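PDB 3OYV: imelysin from Bacteroides ovatus ATCC 8483, which belongs to the imelysin-like proteins, a bacterial family implicated in iron uptake, and probably acts as a metal-binding protein at the outer membrane. Local coordinates for residues G155-S158 against S159-T162; N262-N265 against S266-E269; A278-P281 against W282-E286. All coordinates share one frame; numbering follows the deposited sequence.

Contact 1 (G155-S158 against S159-T162); sequences GANS and SLDT
The carboxamide of Asn157 and the side chain of Leu160 cross at about a right angle, the amide lying against the first carbon of the leucine: Asn157 ND2 and Leu160 CB are 3.4 Å apart. With CG swung anti to the asparagine's own nitrogen (chi1 -177°), the amide turns back over the first turn of the helix, and Asn157 OD1 accepts from Leu160 N at 3.1 Å. This donor stands well above the carbonyl plane of the amide, 64° out of it, although the N-H itself points nearly straight at the oxygen. Asn157 is thus the N-cap of helix 158-177, placed where helix 149-156 has just ended, and its side chain stands in for the backbone acceptor that a first turn lacks. A water widens the cap, donating to Asn157 OD1 and accepting from Ser159 N at 3.0 Å. The backbone carbonyl of Asn157 starts the regular ladder by receiving Asp161 N. One residue on, Ser158 O receives Thr162 N at 3.0 Å and also a water that donates to Asp161 OD2 at 2.7 Å. The other carboxylate oxygen, Asp161 OD1, is held by Tyr136 and Ser150, while Leu160 packs on Tyr212 of helix 189-214.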
# COMPACT_ATOMS: atom_id res chain seq x y z
N GLY A 155 -28.79 -9.08 1.40
CA GLY A 155 -30.20 -9.01 1.76
C GLY A 155 -31.05 -8.46 0.63
O GLY A 155 -32.22 -8.82 0.53
N ALA A 156 -30.50 -7.59 -0.21
CA ALA A 156 -31.25 -6.92 -1.28
C ALA A 156 -31.17 -7.64 -2.62
O ALA A 156 -32.13 -7.58 -3.40
CB ALA A 156 -30.80 -5.47 -1.45
N ASN A 157 -30.03 -8.28 -2.88
CA ASN A 157 -29.71 -8.86 -4.19
C ASN A 157 -28.58 -9.86 -3.99
O ASN A 157 -27.37 -9.56 -4.20
CB ASN A 157 -29.36 -7.75 -5.16
CG ASN A 157 -29.09 -8.25 -6.57
OD1 ASN A 157 -28.94 -9.44 -6.82
ND2 ASN A 157 -28.99 -7.32 -7.49
N SER A 158 -28.94 -11.04 -3.54
CA SER A 158 -27.98 -12.06 -3.21
C SER A 158 -27.07 -12.44 -4.41
O SER A 158 -25.90 -12.75 -4.22
CB SER A 158 -28.69 -13.30 -2.69
OG SER A 158 -29.63 -13.77 -3.64
N SER A 159 -27.63 -12.40 -5.61
CA SER A 159 -26.88 -12.72 -6.82
C SER A 159 -25.72 -11.74 -6.99
O SER A 159 -24.58 -12.17 -7.24
CB SER A 159 -27.78 -12.66 -8.05
OG SER A 159 -28.65 -13.77 -8.08
N LEU A 160 -26.04 -10.46 -6.86
CA LEU A 160 -25.04 -9.39 -6.99
C LEU A 160 -23.93 -9.55 -5.94
O LEU A 160 -22.74 -9.44 -6.24
CB LEU A 160 -25.69 -8.01 -6.91
CG LEU A 160 -24.70 -6.85 -6.95
CD1 LEU A 160 -23.79 -6.89 -8.23
CD2 LEU A 160 -25.46 -5.54 -6.84
N ASP A 161 -24.30 -9.82 -4.70
CA ASP A 161 -23.32 -10.02 -3.65
C ASP A 161 -22.39 -11.16 -3.97
O ASP A 161 -21.19 -11.02 -3.88
CB ASP A 161 -24.03 -10.25 -2.31
CG ASP A 161 -23.07 -10.58 -1.17
OD1 ASP A 161 -22.07 -9.84 -0.95
OD2 ASP A 161 -23.28 -11.63 -0.51
N THR A 162 -22.95 -12.29 -4.42
CA THR A 162 -22.16 -13.45 -4.75
C THR A 162 -21.20 -13.15 -5.90
O THR A 162 -20.05 -13.58 -5.83
CB THR A 162 -23.08 -14.62 -5.08
OG1 THR A 162 -23.76 -14.99 -3.87
CG2 THR A 162 -22.28 -15.82 -5.68
O HOH W 1 -30.54 -12.14 -6.36
O HOH W 2 -25.03 -13.48 -1.38

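Contact 2 (N262-N265 against S266-E269); sequences NPSN and SAFE
Ser264 and Ala267 meet at the close-packed end of this turn, where the serine hydroxyl oxygen both accepts a hydrogen bond and rests against a methyl group. Ser264 OG lies 3.0 Å from Ala267 N, and the same oxygen is 3.5 Å from Ala267 CB. A chi1 of 67° puts the hydroxyl between the serine's own nitrogen and carbonyl carbon, turned toward the start of the helix. The methyl is also touched from the preceding loop, by Asn262 O at 3.6 Å from Ala267 CB. Beside it, Ser264 O receives Phe268 N at 3.0 Å and lies 3.6 Å from Phe268 CD2, so the carbonyl serves as backbone acceptor and as a neighbour of the ring. Phe268 is buried: it packs on Leu259 of helix 223-261 and meets Tyr16 edge-to-face.

The other side is looser and more exposed. Ser266 was modelled in two conformers. The extended Glu269 side chain runs past the Asn265 carbonyl, CG 3.4 Å from Asn265 O, while that oxygen accepts the N-H of Glu269 at 3.0 Å. The Asn265 side chain leaves the backbone pointing away from the turn, and its OD1 accepts from Val360 N near the C-terminus. With its hydroxyl bonded to the N-H three residues on, Ser264 is a classical serine N-cap, opening helix 265-283 after the short link from helix 223-261.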
# COMPACT_ATOMS: atom_id res chain seq x y z
N ASN A 262 24.84 -2.62 14.38
CA ASN A 262 25.50 -3.91 14.41
C ASN A 262 25.23 -4.64 13.08
O ASN A 262 24.45 -5.59 12.99
CB ASN A 262 25.03 -4.72 15.64
CG ASN A 262 25.86 -5.97 15.86
OD1 ASN A 262 26.73 -6.28 15.05
ND2 ASN A 262 25.60 -6.68 16.97
N PRO A 263 25.85 -4.14 12.02
CA PRO A 263 25.53 -4.69 10.72
C PRO A 263 26.01 -6.13 10.53
O PRO A 263 27.12 -6.46 10.95
CB PRO A 263 26.19 -3.73 9.75
CG PRO A 263 27.14 -2.94 10.53
CD PRO A 263 26.75 -2.99 11.93
N SER A 264 25.17 -6.96 9.94
CA SER A 264 25.45 -8.37 9.65
C SER A 264 24.41 -8.90 8.69
O SER A 264 23.36 -8.25 8.48
CB SER A 264 25.41 -9.22 10.92
OG SER A 264 24.08 -9.26 11.44
N ASN A 265 24.65 -10.09 8.13
CA ASN A 265 23.65 -10.75 7.30
C ASN A 265 22.36 -10.96 8.07
O ASN A 265 21.28 -10.75 7.55
CB ASN A 265 24.18 -12.06 6.74
CG ASN A 265 25.30 -11.83 5.74
OD1 ASN A 265 25.59 -10.68 5.38
ND2 ASN A 265 25.93 -12.90 5.30
N SER A 266 22.49 -11.36 9.32
CA SER A 266 21.32 -11.62 10.15
C SER A 266 20.53 -10.35 10.39
O SER A 266 19.31 -10.36 10.39
CB SER A 266 21.75 -12.21 11.49
OG SER A 266 22.31 -13.49 11.31
N ALA A 267 21.23 -9.24 10.61
CA ALA A 267 20.57 -7.95 10.80
C ALA A 267 19.81 -7.47 9.56
O ALA A 267 18.72 -6.91 9.68
CB ALA A 267 21.54 -6.89 11.27
N PHE A 268 20.38 -7.71 8.39
CA PHE A 268 19.67 -7.42 7.14
C PHE A 268 18.40 -8.25 7.07
O PHE A 268 17.34 -7.77 6.71
CB PHE A 268 20.58 -7.64 5.93
CG PHE A 268 21.28 -6.38 5.44
CD1 PHE A 268 20.59 -5.39 4.78
CD2 PHE A 268 22.64 -6.23 5.62
CE1 PHE A 268 21.23 -4.25 4.33
CE2 PHE A 268 23.30 -5.09 5.17
CZ PHE A 268 22.58 -4.10 4.52
N GLU A 269 18.53 -9.56 7.32
CA GLU A 269 17.36 -10.45 7.31
C GLU A 269 16.26 -9.97 8.26
O GLU A 269 15.09 -9.97 7.92
CB GLU A 269 17.75 -11.89 7.66
CG GLU A 269 18.59 -12.55 6.55
CD GLU A 269 19.34 -13.82 6.97
OE1 GLU A 269 19.15 -14.31 8.10
OE2 GLU A 269 20.14 -14.32 6.13

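Contact 3 (A278-P281 against W282-E286); sequences AREP and WEKSE
Arg279 and Glu283 form an i to i+4 salt bridge on the last turns of helix 265-283, in the buried middle of this largely helical protein. Arg279 CB already touches the acid, 3.6 Å from Glu283 OE2, and CG and CD skirt the same oxygen as the chain bends at chi2 and chi3 (-67° and -63°). That double bend curls the chain so that Arg279 NE meets Glu283 OE2 at 2.8 Å; the oxygen sits at the guanidinium edge, whereas the arginine approaches from above the carboxylate plane, the two planes being 84° apart. NH2 adds a weak bond to this oxygen, which is also hydrogen-bonded to His120. At CZ and NH1 the indole takes over, Trp282 CD1 lying over one guanidinium face, 3.5 Å from Arg279 NH1, while NH1 reaches on to a salt bridge with Asp303. A leucine in place of Arg279 would probably leave the buried carboxylate of Glu283 and that of Asp303 without their shared positive mate. Round the helix, Glu280 and Lys284 run side by side toward a second salt bridge, less certain because both were modelled in two conformers. Where the helix ends, Trp282 O receives Ser285 OG at 2.7 Å, in the carbonyl plane and on a lone pair.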
# COMPACT_ATOMS: atom_id res chain seq x y z
N ALA A 278 5.65 -4.64 8.00
CA ALA A 278 5.09 -3.29 7.91
C ALA A 278 4.32 -3.08 6.58
O ALA A 278 3.34 -2.36 6.54
CB ALA A 278 6.20 -2.21 8.10
N ARG A 279 4.79 -3.72 5.53
CA ARG A 279 4.13 -3.61 4.23
C ARG A 279 2.71 -4.15 4.23
O ARG A 279 1.88 -3.67 3.48
CB ARG A 279 4.95 -4.30 3.15
CG ARG A 279 6.15 -3.48 2.68
CD ARG A 279 5.73 -2.22 1.94
NE ARG A 279 4.99 -2.51 0.73
CZ ARG A 279 4.66 -1.62 -0.19
NH1 ARG A 279 4.93 -0.34 -0.01
NH2 ARG A 279 4.06 -1.99 -1.31
N GLU A 280 2.44 -5.16 5.06
CA GLU A 280 1.13 -5.79 5.00
C GLU A 280 -0.04 -4.84 5.29
O GLU A 280 -0.94 -4.75 4.46
CB GLU A 280 1.07 -7.02 5.88
CG GLU A 280 -0.20 -7.83 5.61
CD GLU A 280 -0.23 -9.13 6.35
OE1 GLU A 280 0.66 -9.36 7.20
OE2 GLU A 280 -1.15 -9.93 6.06
N PRO A 281 -0.03 -4.11 6.43
CA PRO A 281 -1.13 -3.18 6.63
C PRO A 281 -1.12 -2.06 5.59
O PRO A 281 -2.21 -1.59 5.19
CB PRO A 281 -0.91 -2.66 8.06
CG PRO A 281 0.53 -2.91 8.32
CD PRO A 281 0.84 -4.17 7.63
N TRP A 282 0.05 -1.63 5.13
CA TRP A 282 0.08 -0.62 4.07
C TRP A 282 -0.64 -1.12 2.81
O TRP A 282 -1.54 -0.48 2.28
CB TRP A 282 1.52 -0.23 3.68
CG TRP A 282 1.47 0.70 2.51
CD1 TRP A 282 1.73 0.38 1.21
CD2 TRP A 282 1.06 2.07 2.52
NE1 TRP A 282 1.51 1.47 0.42
CE2 TRP A 282 1.08 2.52 1.18
CE3 TRP A 282 0.63 2.95 3.50
CZ2 TRP A 282 0.74 3.82 0.83
CZ3 TRP A 282 0.32 4.25 3.15
CH2 TRP A 282 0.35 4.67 1.83
N GLU A 283 -0.26 -2.32 2.38
CA GLU A 283 -0.81 -2.87 1.14
C GLU A 283 -2.31 -3.14 1.31
O GLU A 283 -3.11 -2.94 0.37
CB GLU A 283 -0.00 -4.11 0.77
CG GLU A 283 1.43 -3.83 0.42
CD GLU A 283 2.37 -5.01 0.42
OE1 GLU A 283 2.03 -6.07 1.00
OE2 GLU A 283 3.51 -4.80 -0.09
N LYS A 284 -2.69 -3.58 2.51
CA LYS A 284 -4.10 -3.81 2.81
C LYS A 284 -4.89 -2.54 3.10
O LYS A 284 -6.10 -2.60 3.39
CB LYS A 284 -4.23 -4.80 3.95
CG LYS A 284 -3.75 -6.19 3.57
CD LYS A 284 -3.98 -7.15 4.69
CE LYS A 284 -3.81 -8.59 4.29
NZ LYS A 284 -4.08 -9.50 5.45
N SER A 285 -4.26 -1.37 2.97
CA SER A 285 -4.94 -0.09 3.08
C SER A 285 -5.19 0.53 1.73
O SER A 285 -5.82 1.57 1.69
CB SER A 285 -4.14 0.90 3.94
OG SER A 285 -3.11 1.55 3.23
N GLU A 286 -4.73 -0.07 0.63
CA GLU A 286 -4.76 0.66 -0.64
C GLU A 286 -6.12 0.75 -1.32
O GLU A 286 -6.24 1.46 -2.30
CB GLU A 286 -3.68 0.17 -1.60
CG GLU A 286 -2.26 0.40 -1.08
CD GLU A 286 -1.16 -0.01 -2.05
OE1 GLU A 286 -1.33 0.12 -3.29
OE2 GLU A 286 -0.12 -0.47 -1.57

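Contacts 2 and 3 share helix 265-283, the first at its start and the second where it ends, with centres 24 Å apart. Contact 1 sits where helix 149-156 gives way to helix 158-177. Its centre is 51 Å from that of contact 2, on the opposite side of the chain's centre. Contacts 1 and 2 both open a helix through a side-chain oxygen, an asparagine amide in one and a serine hydroxyl in the other, and both lie toward the periphery, with exposed residues and no salt bridge across either. Contact 3, about 5 Å from the chain's centre to its own, is buried and depends on charge: its own salt bridges link neighbouring turns, while Arg279 to Asp303 and Glu286 to Lys93 reach other parts of the chain, beside a glycerol and an unidentified ligand, both probably from the crystallisation liquor.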